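Local coordinates for protein aminoacyltransferase FemA (Staphylococcus aureus, PDB 1LRZ) that adds the second and third glycines of the pentaglycine interpeptide bridge of peptidoglycan, taking them from glycyl-tRNA, at residues V63-G75 against V97-Y110. Numbering follows the deposited sequence.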
ATOM      1  N   VAL A  63      22.107  15.512  16.873  1.00 21.47           N
ATOM      2  CA  VAL A  63      21.257  16.381  17.675  1.00 20.32           C
ATOM      3  C   VAL A  63      22.055  16.860  18.882  1.00 23.06           C
ATOM      4  O   VAL A  63      22.950  16.159  19.371  1.00 21.71           O
ATOM      5  CB  VAL A  63      19.979  15.661  18.190  1.00 23.17           C
ATOM      6  CG1 VAL A  63      19.105  15.253  17.012  1.00 24.53           C
ATOM      7  CG2 VAL A  63      20.368  14.434  19.036  1.00 21.51           C
ATOM      8  N   MET A  64      21.722  18.058  19.355  1.00 19.01           N
ATOM      9  CA  MET A  64      22.391  18.645  20.503  1.00 20.11           C
ATOM     10  C   MET A  64      23.932  18.627  20.416  1.00 19.01           C
ATOM     11  O   MET A  64      24.629  18.236  21.365  1.00 18.70           O
ATOM     12  CB  MET A  64      21.894  17.967  21.786  1.00 13.41           C
ATOM     13  CG  MET A  64      20.375  18.138  22.007  1.00 20.69           C
ATOM     14  SD  MET A  64      19.824  19.885  22.171  1.00 10.42           S
ATOM     15  CE  MET A  64      20.203  20.111  23.864  1.00 17.82           C
ATOM     16  N   LYS A  65      24.442  19.035  19.255  1.00 19.37           N
ATOM     17  CA  LYS A  65      25.874  19.166  18.996  1.00 21.76           C
ATOM     18  C   LYS A  65      26.730  17.919  18.817  1.00 21.40           C
ATOM     19  O   LYS A  65      27.331  17.722  17.763  1.00 22.33           O
ATOM     20  CB  LYS A  65      26.524  20.020  20.098  1.00 26.28           C
ATOM     21  CG  LYS A  65      25.733  21.247  20.510  1.00 30.15           C
ATOM     22  CD  LYS A  65      25.567  22.219  19.370  1.00 36.03           C
ATOM     23  CE  LYS A  65      24.961  23.516  19.884  1.00 42.00           C
ATOM     24  NZ  LYS A  65      24.737  24.501  18.789  1.00 48.74           N
ATOM     25  N   VAL A  66      26.820  17.100  19.859  1.00 20.11           N
ATOM     26  CA  VAL A  66      27.659  15.910  19.794  1.00 20.09           C
ATOM     27  C   VAL A  66      26.904  14.600  19.894  1.00 21.64           C
ATOM     28  O   VAL A  66      27.509  13.535  19.806  1.00 26.11           O
ATOM     29  CB  VAL A  66      28.715  15.901  20.925  1.00 20.86           C
ATOM     30  CG1 VAL A  66      29.735  16.997  20.704  1.00 20.38           C
ATOM     31  CG2 VAL A  66      28.020  16.063  22.285  1.00 16.93           C
ATOM     32  N   PHE A  67      25.593  14.663  20.079  1.00 20.64           N
ATOM     33  CA  PHE A  67      24.806  13.441  20.212  1.00 19.06           C
ATOM     34  C   PHE A  67      24.083  13.019  18.941  1.00 19.44           C
ATOM     35  O   PHE A  67      24.207  13.653  17.891  1.00 17.51           O
ATOM     36  CB  PHE A  67      23.797  13.592  21.352  1.00 18.58           C
ATOM     37  CG  PHE A  67      24.432  13.799  22.694  1.00 20.32           C
ATOM     38  CD1 PHE A  67      24.678  15.080  23.171  1.00 18.93           C
ATOM     39  CD2 PHE A  67      24.818  12.706  23.469  1.00 22.47           C
ATOM     40  CE1 PHE A  67      25.308  15.281  24.409  1.00 20.18           C
ATOM     41  CE2 PHE A  67      25.448  12.891  24.709  1.00 25.16           C
ATOM     42  CZ  PHE A  67      25.693  14.184  25.177  1.00 20.00           C
ATOM     43  N   LYS A  68      23.323  11.936  19.044  1.00 21.45           N
ATOM     44  CA  LYS A  68      22.591  11.428  17.894  1.00 21.15           C
ATOM     45  C   LYS A  68      21.215  10.898  18.258  1.00 21.18           C
ATOM     46  O   LYS A  68      21.011  10.312  19.328  1.00 20.58           O
ATOM     47  CB  LYS A  68      23.385  10.305  17.223  1.00 21.59           C
ATOM     48  CG  LYS A  68      24.677  10.763  16.575  1.00 24.91           C
ATOM     49  CD  LYS A  68      25.522   9.573  16.218  1.00 33.51           C
ATOM     50  CE  LYS A  68      26.880   9.982  15.677  1.00 33.31           C
ATOM     51  NZ  LYS A  68      27.695   8.755  15.450  1.00 35.16           N
ATOM     52  N   TYR A  69      20.280  11.119  17.346  1.00 18.18           N
ATOM     53  CA  TYR A  69      18.920  10.636  17.477  1.00 18.84           C
ATOM     54  C   TYR A  69      18.896   9.336  16.672  1.00 19.21           C
ATOM     55  O   TYR A  69      19.122   9.356  15.462  1.00 19.27           O
ATOM     56  CB  TYR A  69      17.947  11.654  16.876  1.00 21.60           C
ATOM     57  CG  TYR A  69      16.621  11.068  16.456  1.00 26.15           C
ATOM     58  CD1 TYR A  69      15.818  10.394  17.364  1.00 23.30           C
ATOM     59  CD2 TYR A  69      16.176  11.184  15.138  1.00 29.80           C
ATOM     60  CE1 TYR A  69      14.598   9.848  16.979  1.00 26.80           C
ATOM     61  CE2 TYR A  69      14.952  10.638  14.735  1.00 30.81           C
ATOM     62  CZ  TYR A  69      14.168   9.971  15.664  1.00 29.47           C
ATOM     63  OH  TYR A  69      12.962   9.427  15.279  1.00 26.60           O
ATOM     64  N   PHE A  70      18.677   8.209  17.347  1.00 19.09           N
ATOM     65  CA  PHE A  70      18.608   6.911  16.667  1.00 19.75           C
ATOM     66  C   PHE A  70      17.139   6.500  16.462  1.00 20.82           C
ATOM     67  O   PHE A  70      16.320   6.597  17.385  1.00 19.07           O
ATOM     68  CB  PHE A  70      19.346   5.830  17.475  1.00 20.40           C
ATOM     69  CG  PHE A  70      20.806   5.688  17.115  1.00 23.67           C
ATOM     70  CD1 PHE A  70      21.753   6.582  17.608  1.00 21.22           C
ATOM     71  CD2 PHE A  70      21.235   4.649  16.282  1.00 22.84           C
ATOM     72  CE1 PHE A  70      23.114   6.445  17.276  1.00 24.45           C
ATOM     73  CE2 PHE A  70      22.583   4.504  15.946  1.00 22.93           C
ATOM     74  CZ  PHE A  70      23.528   5.402  16.447  1.00 19.05           C
ATOM     75  N   TYR A  71      16.827   6.040  15.248  1.00 20.32           N
ATOM     76  CA  TYR A  71      15.472   5.619  14.864  1.00 18.59           C
ATOM     77  C   TYR A  71      15.499   4.187  14.288  1.00 20.43           C
ATOM     78  O   TYR A  71      16.342   3.878  13.437  1.00 18.29           O
ATOM     79  CB  TYR A  71      14.919   6.621  13.831  1.00 17.36           C
ATOM     80  CG  TYR A  71      13.564   6.254  13.250  1.00 21.56           C
ATOM     81  CD1 TYR A  71      12.482   5.961  14.082  1.00 16.03           C
ATOM     82  CD2 TYR A  71      13.371   6.188  11.864  1.00 17.19           C
ATOM     83  CE1 TYR A  71      11.242   5.600  13.553  1.00 19.06           C
ATOM     84  CE2 TYR A  71      12.136   5.829  11.324  1.00 17.90           C
ATOM     85  CZ  TYR A  71      11.079   5.534  12.171  1.00 18.26           C
ATOM     86  OH  TYR A  71       9.871   5.144  11.646  1.00 16.99           O
ATOM     87  N   SER A  72      14.592   3.316  14.748  1.00 18.40           N
ATOM     88  CA  SER A  72      14.563   1.921  14.281  1.00 18.70           C
ATOM     89  C   SER A  72      13.860   1.641  12.947  1.00 18.43           C
ATOM     90  O   SER A  72      13.774   0.488  12.520  1.00 17.11           O
ATOM     91  CB  SER A  72      13.958   1.011  15.357  1.00 18.11           C
ATOM     92  OG  SER A  72      12.569   1.262  15.512  1.00 21.71           O
ATOM     93  N   ASN A  73      13.328   2.676  12.304  1.00 15.71           N
ATOM     94  CA  ASN A  73      12.687   2.506  11.004  1.00 17.52           C
ATOM     95  C   ASN A  73      11.680   1.349  10.882  1.00 16.02           C
ATOM     96  O   ASN A  73      11.794   0.525   9.973  1.00 13.86           O
ATOM     97  CB  ASN A  73      13.767   2.330   9.923  1.00 16.84           C
ATOM     98  CG  ASN A  73      14.698   3.536   9.820  1.00 25.41           C
ATOM     99  OD1 ASN A  73      15.587   3.732  10.661  1.00 26.82           O
ATOM    100  ND2 ASN A  73      14.497   4.354   8.794  1.00 17.03           N
ATOM    101  N   ARG A  74      10.697   1.298  11.777  1.00 16.41           N
ATOM    102  CA  ARG A  74       9.673   0.242  11.762  1.00 19.06           C
ATOM    103  C   ARG A  74      10.209  -1.139  12.129  1.00 19.18           C
ATOM    104  O   ARG A  74       9.509  -2.149  11.985  1.00 18.09           O
ATOM    105  CB  ARG A  74       8.991   0.166  10.386  1.00 22.29           C
ATOM    106  CG  ARG A  74       7.795   1.092  10.222  1.00 28.41           C
ATOM    107  CD  ARG A  74       6.807   0.850  11.330  1.00 33.44           C
ATOM    108  NE  ARG A  74       5.483   1.418  11.101  1.00 34.48           N
ATOM    109  CZ  ARG A  74       4.546   1.448  12.040  1.00 33.99           C
ATOM    110  NH1 ARG A  74       3.349   1.963  11.790  1.00 30.54           N
ATOM    111  NH2 ARG A  74       4.831   0.976  13.246  1.00 32.36           N
ATOM    112  N   GLY A  75      11.452  -1.183  12.591  1.00 19.77           N
ATOM    113  CA  GLY A  75      12.044  -2.448  12.986  1.00 18.79           C
ATOM    114  C   GLY A  75      12.036  -2.510  14.499  1.00 20.30           C
ATOM    115  O   GLY A  75      11.494  -1.613  15.133  1.00 20.08           O
ATOM    116  N   VAL A  97      23.604   1.566  20.961  1.00 17.21           N
ATOM    117  CA  VAL A  97      23.516   2.986  20.655  1.00 18.23           C
ATOM    118  C   VAL A  97      24.301   3.851  21.640  1.00 21.30           C
ATOM    119  O   VAL A  97      24.692   4.961  21.293  1.00 20.81           O
ATOM    120  CB  VAL A  97      22.055   3.484  20.565  1.00 20.18           C
ATOM    121  CG1 VAL A  97      21.346   2.767  19.411  1.00 21.68           C
ATOM    122  CG2 VAL A  97      21.332   3.272  21.893  1.00 19.32           C
ATOM    123  N   LYS A  98      24.553   3.344  22.847  1.00 22.12           N
ATOM    124  CA  LYS A  98      25.325   4.109  23.828  1.00 25.66           C
ATOM    125  C   LYS A  98      26.785   4.185  23.403  1.00 25.48           C
ATOM    126  O   LYS A  98      27.552   5.001  23.913  1.00 27.54           O
ATOM    127  CB  LYS A  98      25.222   3.486  25.218  1.00 28.08           C
ATOM    128  CG  LYS A  98      23.852   3.650  25.858  1.00 33.03           C
ATOM    129  CD  LYS A  98      23.739   2.877  27.171  1.00 36.63           C
ATOM    130  CE  LYS A  98      22.326   3.003  27.747  1.00 40.13           C
ATOM    131  NZ  LYS A  98      22.165   2.282  29.037  1.00 39.89           N
ATOM    132  N   LYS A  99      27.168   3.322  22.469  1.00 23.31           N
ATOM    133  CA  LYS A  99      28.530   3.319  21.950  1.00 22.25           C
ATOM    134  C   LYS A  99      28.637   4.370  20.853  1.00 20.74           C
ATOM    135  O   LYS A  99      29.728   4.704  20.408  1.00 20.53           O
ATOM    136  CB  LYS A  99      28.874   1.961  21.332  1.00 25.31           C
ATOM    137  CG  LYS A  99      29.138   0.858  22.335  1.00 33.21           C
ATOM    138  CD  LYS A  99      29.382  -0.477  21.633  1.00 37.51           C
ATOM    139  CE  LYS A  99      29.440  -1.603  22.656  1.00 43.73           C
ATOM    140  NZ  LYS A  99      29.618  -2.938  22.016  1.00 50.04           N
ATOM    141  N   HIS A 100      27.499   4.887  20.406  1.00 18.50           N
ATOM    142  CA  HIS A 100      27.517   5.855  19.325  1.00 19.54           C
ATOM    143  C   HIS A 100      26.930   7.214  19.670  1.00 18.75           C
ATOM    144  O   HIS A 100      26.310   7.864  18.827  1.00 20.59           O
ATOM    145  CB  HIS A 100      26.820   5.257  18.107  1.00 19.54           C
ATOM    146  CG  HIS A 100      27.494   4.025  17.578  1.00 24.15           C
ATOM    147  ND1 HIS A 100      28.572   4.076  16.720  1.00 23.92           N
ATOM    148  CD2 HIS A 100      27.250   2.710  17.800  1.00 24.65           C
ATOM    149  CE1 HIS A 100      28.961   2.847  16.432  1.00 25.94           C
ATOM    150  NE2 HIS A 100      28.175   1.999  17.074  1.00 27.99           N
ATOM    151  N   ARG A 101      27.139   7.625  20.918  1.00 19.45           N
ATOM    152  CA  ARG A 101      26.707   8.932  21.416  1.00 21.67           C
ATOM    153  C   ARG A 101      25.221   9.215  21.196  1.00 23.36           C
ATOM    154  O   ARG A 101      24.825  10.323  20.820  1.00 19.48           O
ATOM    155  CB  ARG A 101      27.558  10.033  20.758  1.00 21.45           C
ATOM    156  CG  ARG A 101      29.073   9.855  20.989  1.00 26.36           C
ATOM    157  CD  ARG A 101      29.941  10.992  20.408  1.00 23.11           C
ATOM    158  NE  ARG A 101      31.333  10.833  20.832  1.00 21.32           N
ATOM    159  CZ  ARG A 101      32.287  11.750  20.686  1.00 24.45           C
ATOM    160  NH1 ARG A 101      33.523  11.494  21.113  1.00 17.90           N
ATOM    161  NH2 ARG A 101      32.014  12.921  20.113  1.00 21.14           N
ATOM    162  N   CYS A 102      24.397   8.208  21.448  1.00 22.50           N
ATOM    163  CA  CYS A 102      22.973   8.381  21.277  1.00 20.49           C
ATOM    164  C   CYS A 102      22.417   9.248  22.398  1.00 20.24           C
ATOM    165  O   CYS A 102      22.803   9.096  23.561  1.00 21.15           O
ATOM    166  CB  CYS A 102      22.283   7.016  21.285  1.00 21.23           C
ATOM    167  SG  CYS A 102      20.487   7.108  21.165  1.00 24.55           S
ATOM    168  N   LEU A 103      21.522  10.166  22.042  1.00 17.96           N
ATOM    169  CA  LEU A 103      20.864  11.025  23.018  1.00 19.50           C
ATOM    170  C   LEU A 103      19.567  10.326  23.426  1.00 20.60           C
ATOM    171  O   LEU A 103      19.205  10.299  24.603  1.00 20.68           O
ATOM    172  CB  LEU A 103      20.526  12.391  22.413  1.00 19.85           C
ATOM    173  CG  LEU A 103      19.638  13.263  23.306  1.00 18.78           C
ATOM    174  CD1 LEU A 103      20.284  13.453  24.681  1.00 20.63           C
ATOM    175  CD2 LEU A 103      19.411  14.613  22.628  1.00 22.50           C
ATOM    176  N   TYR A 104      18.851   9.800  22.434  1.00 20.55           N
ATOM    177  CA  TYR A 104      17.622   9.050  22.677  1.00 20.94           C
ATOM    178  C   TYR A 104      17.348   8.107  21.514  1.00 20.77           C
ATOM    179  O   TYR A 104      17.660   8.420  20.365  1.00 20.34           O
ATOM    180  CB  TYR A 104      16.417   9.973  22.934  1.00 22.52           C
ATOM    181  CG  TYR A 104      15.898  10.756  21.753  1.00 19.95           C
ATOM    182  CD1 TYR A 104      14.666  10.445  21.169  1.00 22.67           C
ATOM    183  CD2 TYR A 104      16.595  11.850  21.269  1.00 21.71           C
ATOM    184  CE1 TYR A 104      14.139  11.229  20.129  1.00 23.77           C
ATOM    185  CE2 TYR A 104      16.090  12.638  20.233  1.00 24.00           C
ATOM    186  CZ  TYR A 104      14.861  12.324  19.669  1.00 24.72           C
ATOM    187  OH  TYR A 104      14.372  13.113  18.656  1.00 25.12           O
ATOM    188  N   LEU A 105      16.799   6.941  21.844  1.00 21.54           N
ATOM    189  CA  LEU A 105      16.491   5.891  20.880  1.00 21.64           C
ATOM    190  C   LEU A 105      14.979   5.789  20.699  1.00 22.62           C
ATOM    191  O   LEU A 105      14.233   5.603  21.664  1.00 21.54           O
ATOM    192  CB  LEU A 105      17.061   4.562  21.376  1.00 21.40           C
ATOM    193  CG  LEU A 105      16.627   3.263  20.687  1.00 19.05           C
ATOM    194  CD1 LEU A 105      16.966   3.308  19.204  1.00 16.25           C
ATOM    195  CD2 LEU A 105      17.322   2.091  21.373  1.00 18.00           C
ATOM    196  N   HIS A 106      14.549   5.909  19.448  1.00 17.97           N
ATOM    197  CA  HIS A 106      13.142   5.880  19.080  1.00 17.77           C
ATOM    198  C   HIS A 106      12.808   4.604  18.286  1.00 19.02           C
ATOM    199  O   HIS A 106      13.388   4.360  17.225  1.00 20.80           O
ATOM    200  CB  HIS A 106      12.848   7.134  18.236  1.00 14.67           C
ATOM    201  CG  HIS A 106      11.469   7.188  17.662  1.00 17.02           C
ATOM    202  ND1 HIS A 106      11.126   8.066  16.652  1.00 21.41           N
ATOM    203  CD2 HIS A 106      10.350   6.478  17.940  1.00 17.39           C
ATOM    204  CE1 HIS A 106       9.855   7.888  16.333  1.00 21.93           C
ATOM    205  NE2 HIS A 106       9.363   6.930  17.101  1.00 20.49           N
ATOM    206  N   ILE A 107      11.900   3.784  18.811  1.00 15.63           N
ATOM    207  CA  ILE A 107      11.494   2.561  18.115  1.00 18.33           C
ATOM    208  C   ILE A 107       9.987   2.564  17.809  1.00 18.56           C
ATOM    209  O   ILE A 107       9.177   3.071  18.592  1.00 18.19           O
ATOM    210  CB  ILE A 107      11.815   1.286  18.931  1.00 19.20           C
ATOM    211  CG1 ILE A 107      11.042   1.308  20.252  1.00 24.45           C
ATOM    212  CG2 ILE A 107      13.333   1.192  19.195  1.00 19.46           C
ATOM    213  CD1 ILE A 107      11.039  -0.023  20.995  1.00 26.43           C
ATOM    214  N   ASP A 108       9.622   2.007  16.656  1.00 18.68           N
ATOM    215  CA  ASP A 108       8.224   1.908  16.247  1.00 17.08           C
ATOM    216  C   ASP A 108       8.049   0.560  15.537  1.00 17.39           C
ATOM    217  O   ASP A 108       7.841   0.485  14.324  1.00 13.84           O
ATOM    218  CB  ASP A 108       7.821   3.110  15.353  1.00 12.82           C
ATOM    219  CG  ASP A 108       8.688   3.270  14.107  1.00 16.39           C
ATOM    220  OD1 ASP A 108       8.324   4.100  13.252  1.00 17.12           O
ATOM    221  OD2 ASP A 108       9.720   2.592  13.962  1.00 16.93           O
ATOM    222  N   PRO A 109       8.144  -0.538  16.311  1.00 19.19           N
ATOM    223  CA  PRO A 109       8.014  -1.903  15.796  1.00 19.21           C
ATOM    224  C   PRO A 109       6.716  -2.177  15.053  1.00 17.22           C
ATOM    225  O   PRO A 109       5.638  -1.722  15.446  1.00 16.87           O
ATOM    226  CB  PRO A 109       8.178  -2.769  17.050  1.00 18.73           C
ATOM    227  CG  PRO A 109       7.630  -1.914  18.117  1.00 22.99           C
ATOM    228  CD  PRO A 109       8.169  -0.535  17.784  1.00 18.29           C
ATOM    229  N   TYR A 110       6.859  -2.915  13.960  1.00 17.09           N
ATOM    230  CA  TYR A 110       5.755  -3.319  13.089  1.00 16.70           C
ATOM    231  C   TYR A 110       5.163  -4.524  13.820  1.00 16.31           C
ATOM    232  O   TYR A 110       5.307  -5.668  13.390  1.00 15.01           O
ATOM    233  CB  TYR A 110       6.338  -3.732  11.732  1.00 13.08           C
ATOM    234  CG  TYR A 110       5.349  -3.779  10.580  1.00 15.04           C
ATOM    235  CD1 TYR A 110       5.707  -4.376   9.371  1.00 10.69           C
ATOM    236  CD2 TYR A 110       4.076  -3.210  10.685  1.00 13.07           C
ATOM    237  CE1 TYR A 110       4.840  -4.406   8.287  1.00 14.83           C
ATOM    238  CE2 TYR A 110       3.182  -3.242   9.596  1.00 16.48           C
ATOM    239  CZ  TYR A 110       3.579  -3.837   8.402  1.00 17.13           C
ATOM    240  OH  TYR A 110       2.746  -3.849   7.312  1.00 16.65           O
TER
HETATM  241  O   HOH W   1      29.819  13.574  18.418  1.00 21.27           O
HETATM  242  O   HOH W   2       4.429   0.518  16.165  1.00 13.42           O
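Phe70 pairs with Leu105 and Tyr71 with His106 where strands 67-71 and 104-107 run parallel, 20° apart, with a beta bulge shifting the register by one between Lys68 and Tyr69. Phe70 N donates to Tyr104 O and Phe70 O accepts from His106 N (2.8 Å). On the face bearing Tyr69, Tyr71 and His106, both tyrosines have CG trans to the backbone N (chi1 157° and 175°), bringing their hydroxyls to the second strand. Tyr69 OH meets His106 ND1 at 2.7 Å, in the plane of the Tyr69 ring and close to that of the imidazole; Asp396 holds His106 NE2, so both nitrogens are gripped. Tyr71 OH gives a very short bond, 2.5 Å, to Asp108 OD1, while OD2 takes the backbone N-H of Arg74 (N to OD2 2.7 Å) from its syn side, tilted out of the carboxylate plane. Asp108 ties the strand end to the type I' turn Ser72-Gly75, where Ser72 OG accepts from Asp108 N and donates to Gly75 O. On the other face, Val97 CG1 lies over the Phe70 ring, 3.9 Å from its centroid, while Cys102 CB and His100 CB meet it obliquely. This is a beta-alpha-beta crossover, helix 83-98 linking neighbouring parallel strands within a mixed sheet of this FemABX family member.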